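Local coordinates for major extracellular endoglucanase (Xanthomonas campestris pv. campestris, PDB 4TUF), which cuts internal beta-1,4-glucosidic linkages in cellulose, lichenin and cereal beta-D-glucans through its family 5 glycoside hydrolase catalytic domain, at residues W132-D135 with L136-V139; N255-P258 with A259-E262; S331-Q334 with D335-T338. All blocks are in the same frame, centred on the assembly; numbering follows the deposited sequence.

Taken from the N terminus, the three contacts come in series, none nested in or crossing another, and each is local, between side chains within about one helical turn. Interaction 1 lies inside helix 129-143, which links parallel strands 105-110 and 149-153 of the TIM barrel. Interaction 2 lies near the start of helix 257-266, between strands 231-238 and 276-280, and its centre is 36 Å from that of interaction 1, across the middle of the chain. Interaction 3 turns the loop that follows strand 309-311 into helix 334-344, close to the C terminus; its nearest atoms stay about 15 Å from those of interaction 2.

Interaction 1: W132-D135 with L136-V139; sequences WLAD and LRFV. With 2HP (dihydrogenphosphate ion), chain G; 2HP (dihydrogenphosphate ion), chain K.
Trp132 and Leu136 meet one turn apart on the inner side of a helix, a methyl of Leu136 lying over the indole of Trp132. The contact is CH-pi: Leu136 CD1 stands 4.0 Å from the centroid of the Trp132 six-membered ring and comes closest at Trp132 CE2, 3.7 Å away. With chi1 at 175°, CG of Trp132 swings opposite the backbone N, which lays the ring beside the next turn. A flat, broad indole and a branched aliphatic chain suit this buried side. The indole's polar edge is not wasted, since NE1 is hydrogen-bonded to the carbonyl of Leu154 while His110 meets the ring edge-to-face.

The backbone bonds are those of an alpha-helix, exemplified by Leu136 N to Trp132 O at 3.1 Å and Arg137 N to Leu133 O at 3.0 Å. On the outer side, the Arg137 guanidinium folds back so that one face lies over Leu133 O and Ala134 CA.

The remaining polar contacts include two anions. Asp135 OD1 lies 2.8 Å from O1 of one dihydrogenphosphate, while OD2 is hydrogen-bonded to Tyr127 OH. The Phe138 ring presents a face to O1 of a second dihydrogenphosphate.

Such an amphipathic helix, with Leu136 and Val139 packed on strands 105-110 and 149-153, is characteristic of the beta-alpha-beta units of a TIM barrel.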
ATOM      1  N   TRP A 132      -6.903  14.935   9.163  1.00 26.08           N
ATOM      2  CA  TRP A 132      -6.001  13.887   8.691  1.00 26.89           C
ATOM      3  C   TRP A 132      -5.189  13.301   9.838  1.00 29.69           C
ATOM      4  O   TRP A 132      -5.188  12.093  10.050  1.00 37.82           O
ATOM      5  CB  TRP A 132      -5.066  14.427   7.608  1.00 28.15           C
ATOM      6  CG  TRP A 132      -4.042  13.436   7.161  1.00 30.39           C
ATOM      7  CD1 TRP A 132      -4.273  12.204   6.623  1.00 28.34           C
ATOM      8  CD2 TRP A 132      -2.618  13.596   7.201  1.00 32.22           C
ATOM      9  NE1 TRP A 132      -3.083  11.581   6.337  1.00 27.66           N
ATOM     10  CE2 TRP A 132      -2.051  12.416   6.679  1.00 24.71           C
ATOM     11  CE3 TRP A 132      -1.767  14.621   7.638  1.00 31.82           C
ATOM     12  CZ2 TRP A 132      -0.675  12.232   6.571  1.00 20.91           C
ATOM     13  CZ3 TRP A 132      -0.401  14.437   7.533  1.00 29.59           C
ATOM     14  CH2 TRP A 132       0.132  13.250   7.003  1.00 26.89           C
ATOM     15  N   LEU A 133      -4.507  14.161  10.584  1.00 35.73           N
ATOM     16  CA  LEU A 133      -3.727  13.706  11.728  1.00 31.66           C
ATOM     17  C   LEU A 133      -4.608  13.024  12.772  1.00 36.68           C
ATOM     18  O   LEU A 133      -4.225  11.994  13.334  1.00 41.70           O
ATOM     19  CB  LEU A 133      -2.980  14.873  12.361  1.00 26.45           C
ATOM     20  CG  LEU A 133      -1.959  15.560  11.459  1.00 30.73           C
ATOM     21  CD1 LEU A 133      -1.506  16.872  12.068  1.00 23.35           C
ATOM     22  CD2 LEU A 133      -0.776  14.647  11.225  1.00 29.70           C
ATOM     23  N   ALA A 134      -5.787  13.587  13.028  1.00 30.25           N
ATOM     24  CA  ALA A 134      -6.669  13.014  14.042  1.00 34.99           C
ATOM     25  C   ALA A 134      -7.094  11.604  13.642  1.00 34.89           C
ATOM     26  O   ALA A 134      -7.203  10.714  14.484  1.00 42.56           O
ATOM     27  CB  ALA A 134      -7.881  13.897  14.263  1.00 35.35           C
ATOM     28  N   ASP A 135      -7.306  11.394  12.349  1.00 33.13           N
ATOM     29  CA  ASP A 135      -7.755  10.094  11.873  1.00 36.98           C
ATOM     30  C   ASP A 135      -6.638   9.055  11.979  1.00 38.45           C
ATOM     31  O   ASP A 135      -6.886   7.916  12.376  1.00 41.77           O
ATOM     32  CB  ASP A 135      -8.286  10.210  10.441  1.00 37.61           C
ATOM     33  CG  ASP A 135      -9.654  10.903  10.384  1.00 44.62           C
ATOM     34  OD1 ASP A 135     -10.331  10.983  11.439  1.00 41.63           O
ATOM     35  OD2 ASP A 135     -10.054  11.370   9.294  1.00 43.15           O
ATOM     36  N   LEU A 136      -5.411   9.453  11.651  1.00 31.35           N
ATOM     37  CA  LEU A 136      -4.243   8.605  11.892  1.00 27.33           C
ATOM     38  C   LEU A 136      -4.122   8.219  13.372  1.00 29.60           C
ATOM     39  O   LEU A 136      -3.899   7.054  13.697  1.00 35.70           O
ATOM     40  CB  LEU A 136      -2.959   9.305  11.431  1.00 32.66           C
ATOM     41  CG  LEU A 136      -2.819   9.608   9.933  1.00 32.94           C
ATOM     42  CD1 LEU A 136      -1.521  10.338   9.652  1.00 28.82           C
ATOM     43  CD2 LEU A 136      -2.912   8.342   9.094  1.00 25.69           C
ATOM     44  N   ARG A 137      -4.271   9.187  14.268  1.00 30.23           N
ATOM     45  CA  ARG A 137      -4.194   8.884  15.692  1.00 30.17           C
ATOM     46  C   ARG A 137      -5.333   7.975  16.118  1.00 37.16           C
ATOM     47  O   ARG A 137      -5.146   7.118  16.978  1.00 50.32           O
ATOM     48  CB  ARG A 137      -4.208  10.156  16.541  1.00 33.07           C
ATOM     49  CG  ARG A 137      -2.936  10.981  16.469  1.00 46.20           C
ATOM     50  CD  ARG A 137      -2.802  11.909  17.674  1.00 51.87           C
ATOM     51  NE  ARG A 137      -3.937  12.820  17.775  1.00 52.25           N
ATOM     52  CZ  ARG A 137      -4.004  13.994  17.161  1.00 50.62           C
ATOM     53  NH1 ARG A 137      -2.993  14.409  16.406  1.00 52.40           N
ATOM     54  NH2 ARG A 137      -5.081  14.754  17.306  1.00 46.50           N
ATOM     55  N   PHE A 138      -6.509   8.160  15.521  1.00 37.63           N
ATOM     56  CA  PHE A 138      -7.670   7.333  15.869  1.00 40.11           C
ATOM     57  C   PHE A 138      -7.394   5.871  15.587  1.00 37.79           C
ATOM     58  O   PHE A 138      -7.658   4.995  16.410  1.00 40.72           O
ATOM     59  CB  PHE A 138      -8.920   7.759  15.093  1.00 36.65           C
ATOM     60  CG  PHE A 138     -10.115   6.880  15.353  1.00 35.19           C
ATOM     61  CD1 PHE A 138     -10.950   7.127  16.428  1.00 37.98           C
ATOM     62  CD2 PHE A 138     -10.398   5.801  14.529  1.00 34.00           C
ATOM     63  CE1 PHE A 138     -12.039   6.325  16.670  1.00 39.46           C
ATOM     64  CE2 PHE A 138     -11.489   4.991  14.772  1.00 36.22           C
ATOM     65  CZ  PHE A 138     -12.311   5.253  15.843  1.00 37.17           C
ATOM     66  N   VAL A 139      -6.881   5.619  14.395  1.00 29.35           N
ATOM     67  CA  VAL A 139      -6.565   4.274  13.974  1.00 30.20           C
ATOM     68  C   VAL A 139      -5.444   3.683  14.830  1.00 35.41           C
ATOM     69  O   VAL A 139      -5.519   2.531  15.268  1.00 34.91           O
ATOM     70  CB  VAL A 139      -6.180   4.265  12.497  1.00 29.41           C
ATOM     71  CG1 VAL A 139      -5.447   3.008  12.155  1.00 30.06           C
ATOM     72  CG2 VAL A 139      -7.433   4.426  11.642  1.00 33.95           C
TER
HETATM   73  P   2HP G 403     -12.937  13.425  11.375  1.00 77.62           P
HETATM   74  O1  2HP G 403     -11.973  13.017  12.467  1.00 72.36           O
HETATM   75  O2  2HP G 403     -12.323  13.135  10.023  1.00 76.11           O
HETATM   76  O3  2HP G 403     -14.216  12.629  11.496  1.00 83.40           O
HETATM   77  O4  2HP G 403     -13.251  14.901  11.508  1.00 71.39           O
HETATM   78  P   2HP K 407     -13.597   9.604  13.605  1.00109.13           P
HETATM   79  O1  2HP K 407     -14.242   8.475  14.374  1.00109.82           O
HETATM   80  O2  2HP K 407     -13.563   9.274  12.133  1.00110.90           O
HETATM   81  O3  2HP K 407     -14.394  10.869  13.818  1.00107.30           O
HETATM   82  O4  2HP K 407     -12.180   9.797  14.088  1.00110.18           O

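Interaction 2: N255-P258 with A259-E262; sequences NNMP and AIWE
Met257 curls over the indole of Trp261, four residues on. The bump is Met257 CB, which sits over one face of the six-membered ring, 3.6 Å from its centroid and only 14° off the normal, in a CH-pi contact. Bends at chi2 (-51°) and chi3 then bring the chain back along the ring, so that CE rests 3.4 Å from Trp261 NE1. The sulfur lies obliquely to the same ring, 5.3 Å from the centroid, as a Met-aromatic contact. A flexible, unbranched methionine suits this place because it can follow a flat surface from CB to the terminal methyl.

Pro258 adds a smaller shoulder by the indole, its CA 3.9 Å from Trp261 CE3. Proline is well placed near a helix start, where its missing N-H costs no helical bond. On another flank of the thioether, Ile260 CD1 comes to 4.3 Å from Met257 SD, a loose apolar contact.

The backbone closes beneath these groups through Trp261 N to Met257 O, at 3.0 Å, and Glu262 N to Pro258 O.

Outside the turn, Trp261 packs on Ala296 and Leu297 of helix 288-303 and meets the rings of Trp293 and Tyr300, while Glu262 OE1 is hydrogen-bonded to Tyr300 OH. The contact thereby seats helix 257-266, the link between strands 231-238 and 276-280, against helix 288-303.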
ATOM      1  N   ASN A 255      14.957  -3.659 -21.045  1.00 56.82           N
ATOM      2  CA  ASN A 255      16.305  -3.475 -20.513  1.00 62.22           C
ATOM      3  C   ASN A 255      16.574  -2.058 -20.020  1.00 62.56           C
ATOM      4  O   ASN A 255      17.498  -1.828 -19.240  1.00 56.12           O
ATOM      5  CB  ASN A 255      17.341  -3.854 -21.564  1.00 64.12           C
ATOM      6  CG  ASN A 255      17.338  -5.333 -21.870  1.00 72.57           C
ATOM      7  OD1 ASN A 255      17.181  -6.159 -20.973  1.00 71.33           O
ATOM      8  ND2 ASN A 255      17.510  -5.679 -23.141  1.00 71.85           N
ATOM      9  N   ASN A 256      15.759  -1.112 -20.461  1.00 61.11           N
ATOM     10  CA  ASN A 256      15.912   0.272 -20.049  1.00 60.42           C
ATOM     11  C   ASN A 256      15.296   0.561 -18.689  1.00 59.36           C
ATOM     12  O   ASN A 256      15.581   1.576 -18.075  1.00 63.91           O
ATOM     13  CB  ASN A 256      15.284   1.192 -21.084  1.00 57.04           C
ATOM     14  CG  ASN A 256      13.821   0.915 -21.281  1.00 57.45           C
ATOM     15  OD1 ASN A 256      13.363  -0.191 -21.049  1.00 56.33           O
ATOM     16  ND2 ASN A 256      13.079   1.916 -21.707  1.00 57.85           N
ATOM     17  N   MET A 257      14.444  -0.340 -18.227  1.00 54.91           N
ATOM     18  CA  MET A 257      13.671  -0.117 -17.008  1.00 52.29           C
ATOM     19  C   MET A 257      14.471  -0.031 -15.698  1.00 53.84           C
ATOM     20  O   MET A 257      14.186   0.845 -14.887  1.00 57.88           O
ATOM     21  CB  MET A 257      12.597  -1.202 -16.872  1.00 51.96           C
ATOM     22  CG  MET A 257      11.521  -1.126 -17.937  1.00 54.78           C
ATOM     23  SD  MET A 257      10.821   0.534 -18.080  1.00 54.83           S
ATOM     24  CE  MET A 257      10.111   0.754 -16.451  1.00 38.36           C
ATOM     25  N   PRO A 258      15.452  -0.933 -15.468  1.00 55.96           N
ATOM     26  CA  PRO A 258      16.171  -0.872 -14.184  1.00 53.62           C
ATOM     27  C   PRO A 258      16.751   0.505 -13.818  1.00 54.50           C
ATOM     28  O   PRO A 258      16.755   0.858 -12.640  1.00 57.20           O
ATOM     29  CB  PRO A 258      17.298  -1.890 -14.377  1.00 45.38           C
ATOM     30  CG  PRO A 258      16.723  -2.891 -15.303  1.00 46.88           C
ATOM     31  CD  PRO A 258      15.871  -2.109 -16.260  1.00 53.92           C
ATOM     32  N   ALA A 259      17.224   1.264 -14.800  1.00 53.76           N
ATOM     33  CA  ALA A 259      17.755   2.600 -14.546  1.00 49.93           C
ATOM     34  C   ALA A 259      16.657   3.549 -14.066  1.00 52.06           C
ATOM     35  O   ALA A 259      16.894   4.447 -13.257  1.00 57.45           O
ATOM     36  CB  ALA A 259      18.417   3.149 -15.797  1.00 48.14           C
ATOM     37  N   ILE A 260      15.450   3.343 -14.574  1.00 48.28           N
ATOM     38  CA  ILE A 260      14.323   4.200 -14.245  1.00 48.41           C
ATOM     39  C   ILE A 260      13.779   3.881 -12.854  1.00 45.92           C
ATOM     40  O   ILE A 260      13.478   4.784 -12.067  1.00 46.09           O
ATOM     41  CB  ILE A 260      13.216   4.062 -15.306  1.00 48.31           C
ATOM     42  CG1 ILE A 260      13.680   4.718 -16.610  1.00 48.11           C
ATOM     43  CG2 ILE A 260      11.917   4.675 -14.823  1.00 34.87           C
ATOM     44  CD1 ILE A 260      12.839   4.365 -17.796  1.00 50.39           C
ATOM     45  N   TRP A 261      13.668   2.591 -12.550  1.00 40.35           N
ATOM     46  CA  TRP A 261      13.282   2.153 -11.216  1.00 36.57           C
ATOM     47  C   TRP A 261      14.337   2.563 -10.202  1.00 38.51           C
ATOM     48  O   TRP A 261      14.012   2.979  -9.091  1.00 42.64           O
ATOM     49  CB  TRP A 261      13.075   0.640 -11.181  1.00 37.42           C
ATOM     50  CG  TRP A 261      11.943   0.169 -12.040  1.00 35.39           C
ATOM     51  CD1 TRP A 261      10.776   0.827 -12.294  1.00 34.34           C
ATOM     52  CD2 TRP A 261      11.878  -1.059 -12.771  1.00 38.50           C
ATOM     53  NE1 TRP A 261       9.982   0.079 -13.131  1.00 38.52           N
ATOM     54  CE2 TRP A 261      10.639  -1.084 -13.438  1.00 42.86           C
ATOM     55  CE3 TRP A 261      12.745  -2.143 -12.922  1.00 43.28           C
ATOM     56  CZ2 TRP A 261      10.248  -2.146 -14.247  1.00 45.29           C
ATOM     57  CZ3 TRP A 261      12.353  -3.197 -13.725  1.00 49.56           C
ATOM     58  CH2 TRP A 261      11.116  -3.190 -14.377  1.00 47.32           C
ATOM     59  N   GLU A 262      15.603   2.445 -10.589  1.00 40.42           N
ATOM     60  CA  GLU A 262      16.701   2.850  -9.721  1.00 41.44           C
ATOM     61  C   GLU A 262      16.581   4.325  -9.364  1.00 42.05           C
ATOM     62  O   GLU A 262      16.646   4.693  -8.194  1.00 44.01           O
ATOM     63  CB  GLU A 262      18.051   2.570 -10.388  1.00 40.22           C
ATOM     64  CG  GLU A 262      19.263   2.924  -9.540  1.00 41.10           C
ATOM     65  CD  GLU A 262      19.545   1.900  -8.453  1.00 53.56           C
ATOM     66  OE1 GLU A 262      18.782   0.913  -8.336  1.00 56.35           O
ATOM     67  OE2 GLU A 262      20.539   2.082  -7.716  1.00 61.33           O
TER

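Interaction 3: S331-Q334 with D335-T338; sequences SVRQ and DKMT
Helix 334-344, near the end of the catalytic domain, begins after Arg333, the N-cap residue, whose carbonyl O accepts from Met337 N. The Arg333 guanidinium joins Asp335 in a salt bridge, NH2 to OD2 at 2.7 Å; OD2 comes in at the guanidinium edge, the N-H...O angle is a poor 117°, and the carboxylate plane is turned 62° from the guanidinium. With chi1 at 43°, Asp335 also sets OD1 within a weak bond of Lys336 N. An acid suits this first turn, where its negative charge would be expected to interact favourably with the positive end of the helix dipole.

The extended chain of Lys336 crosses that of Arg333 at a slant, with CG over one face of the guanidinium and CE 3.7 Å from Arg333 NH1. Arg333 NH1 and Lys336 NZ lie 4.3 Å apart, and a water accepts from both, weakly from NZ. NH1 also bonds to Lys282 O, and NZ to Gly323 O, probably easing the crowding of charge.

Val332 CG1 meets Met337 CG at 3.8 Å, an apolar contact. Gln334 O takes two bonds from opposite faces of its plane, from Thr338 N at 2.9 Å and Thr338 OG1 at 3.0 Å.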
ATOM      1  N   SER A 331     -11.860 -18.013  -8.637  1.00 48.81           N
ATOM      2  CA  SER A 331     -10.742 -18.582  -9.391  1.00 46.42           C
ATOM      3  C   SER A 331      -9.464 -17.760  -9.222  1.00 52.19           C
ATOM      4  O   SER A 331      -9.500 -16.528  -9.218  1.00 45.44           O
ATOM      5  CB  SER A 331     -11.102 -18.691 -10.872  1.00 49.34           C
ATOM      6  OG  SER A 331     -12.360 -19.320 -11.044  1.00 52.18           O
ATOM      7  N   VAL A 332      -8.335 -18.449  -9.093  1.00 55.25           N
ATOM      8  CA  VAL A 332      -7.063 -17.788  -8.824  1.00 41.72           C
ATOM      9  C   VAL A 332      -6.160 -17.736 -10.055  1.00 43.03           C
ATOM     10  O   VAL A 332      -5.952 -18.738 -10.731  1.00 52.45           O
ATOM     11  CB  VAL A 332      -6.307 -18.483  -7.664  1.00 42.65           C
ATOM     12  CG1 VAL A 332      -4.916 -17.883  -7.485  1.00 41.61           C
ATOM     13  CG2 VAL A 332      -7.103 -18.375  -6.376  1.00 40.43           C
ATOM     14  N   ARG A 333      -5.631 -16.548 -10.332  1.00 42.23           N
ATOM     15  CA  ARG A 333      -4.679 -16.336 -11.416  1.00 46.61           C
ATOM     16  C   ARG A 333      -3.324 -16.955 -11.081  1.00 42.87           C
ATOM     17  O   ARG A 333      -2.489 -16.325 -10.437  1.00 44.94           O
ATOM     18  CB  ARG A 333      -4.519 -14.838 -11.698  1.00 50.93           C
ATOM     19  CG  ARG A 333      -5.757 -14.160 -12.270  1.00 52.86           C
ATOM     20  CD  ARG A 333      -5.370 -13.233 -13.414  1.00 64.67           C
ATOM     21  NE  ARG A 333      -4.503 -13.916 -14.377  1.00 76.01           N
ATOM     22  CZ  ARG A 333      -3.828 -13.306 -15.347  1.00 81.16           C
ATOM     23  NH1 ARG A 333      -3.914 -11.991 -15.495  1.00 83.39           N
ATOM     24  NH2 ARG A 333      -3.064 -14.012 -16.170  1.00 82.70           N
ATOM     25  N   GLN A 334      -3.108 -18.182 -11.535  1.00 48.45           N
ATOM     26  CA  GLN A 334      -1.937 -18.961 -11.144  1.00 51.18           C
ATOM     27  C   GLN A 334      -0.603 -18.369 -11.608  1.00 54.45           C
ATOM     28  O   GLN A 334       0.416 -18.523 -10.932  1.00 57.64           O
ATOM     29  CB  GLN A 334      -2.073 -20.387 -11.673  1.00 53.32           C
ATOM     30  CG  GLN A 334      -3.352 -21.081 -11.240  1.00 58.63           C
ATOM     31  CD  GLN A 334      -3.354 -21.431  -9.768  1.00 65.22           C
ATOM     32  OE1 GLN A 334      -2.306 -21.683  -9.176  1.00 69.92           O
ATOM     33  NE2 GLN A 334      -4.536 -21.447  -9.165  1.00 68.98           N
ATOM     34  N   ASP A 335      -0.596 -17.706 -12.761  1.00 55.36           N
ATOM     35  CA  ASP A 335       0.645 -17.137 -13.275  1.00 57.14           C
ATOM     36  C   ASP A 335       1.077 -15.948 -12.421  1.00 56.21           C
ATOM     37  O   ASP A 335       2.267 -15.746 -12.173  1.00 56.29           O
ATOM     38  CB  ASP A 335       0.505 -16.728 -14.748  1.00 59.97           C
ATOM     39  CG  ASP A 335      -0.803 -16.014 -15.044  1.00 68.38           C
ATOM     40  OD1 ASP A 335      -1.507 -15.607 -14.093  1.00 67.07           O
ATOM     41  OD2 ASP A 335      -1.123 -15.856 -16.243  1.00 76.86           O
ATOM     42  N   LYS A 336       0.102 -15.171 -11.966  1.00 51.04           N
ATOM     43  CA  LYS A 336       0.376 -14.081 -11.048  1.00 47.35           C
ATOM     44  C   LYS A 336       0.953 -14.614  -9.741  1.00 47.40           C
ATOM     45  O   LYS A 336       1.874 -14.018  -9.177  1.00 47.04           O
ATOM     46  CB  LYS A 336      -0.892 -13.270 -10.779  1.00 45.79           C
ATOM     47  CG  LYS A 336      -1.200 -12.231 -11.847  1.00 46.19           C
ATOM     48  CD  LYS A 336      -2.352 -11.345 -11.423  1.00 45.72           C
ATOM     49  CE  LYS A 336      -2.684 -10.318 -12.487  1.00 52.40           C
ATOM     50  NZ  LYS A 336      -3.832  -9.462 -12.076  1.00 55.92           N
ATOM     51  N   MET A 337       0.423 -15.739  -9.266  1.00 44.25           N
ATOM     52  CA  MET A 337       0.932 -16.340  -8.037  1.00 45.06           C
ATOM     53  C   MET A 337       2.341 -16.906  -8.216  1.00 53.73           C
ATOM     54  O   MET A 337       3.161 -16.842  -7.302  1.00 58.04           O
ATOM     55  CB  MET A 337      -0.013 -17.432  -7.529  1.00 38.36           C
ATOM     56  CG  MET A 337      -1.263 -16.892  -6.847  1.00 37.29           C
ATOM     57  SD  MET A 337      -0.937 -15.492  -5.740  1.00 55.00           S
ATOM     58  CE  MET A 337       0.078 -16.260  -4.481  1.00 36.15           C
ATOM     59  N   THR A 338       2.629 -17.448  -9.395  1.00 59.38           N
ATOM     60  CA  THR A 338       3.950 -18.005  -9.659  1.00 58.57           C
ATOM     61  C   THR A 338       4.985 -16.883  -9.728  1.00 57.26           C
ATOM     62  O   THR A 338       6.133 -17.058  -9.323  1.00 63.65           O
ATOM     63  CB  THR A 338       3.957 -18.831 -10.958  1.00 60.30           C
ATOM     64  OG1 THR A 338       3.035 -19.920 -10.823  1.00 66.47           O
ATOM     65  CG2 THR A 338       5.342 -19.388 -11.244  1.00 45.44           C
TER
HETATM   66  O   HOH W   1      -5.682  -9.638 -14.815  1.00 43.26           O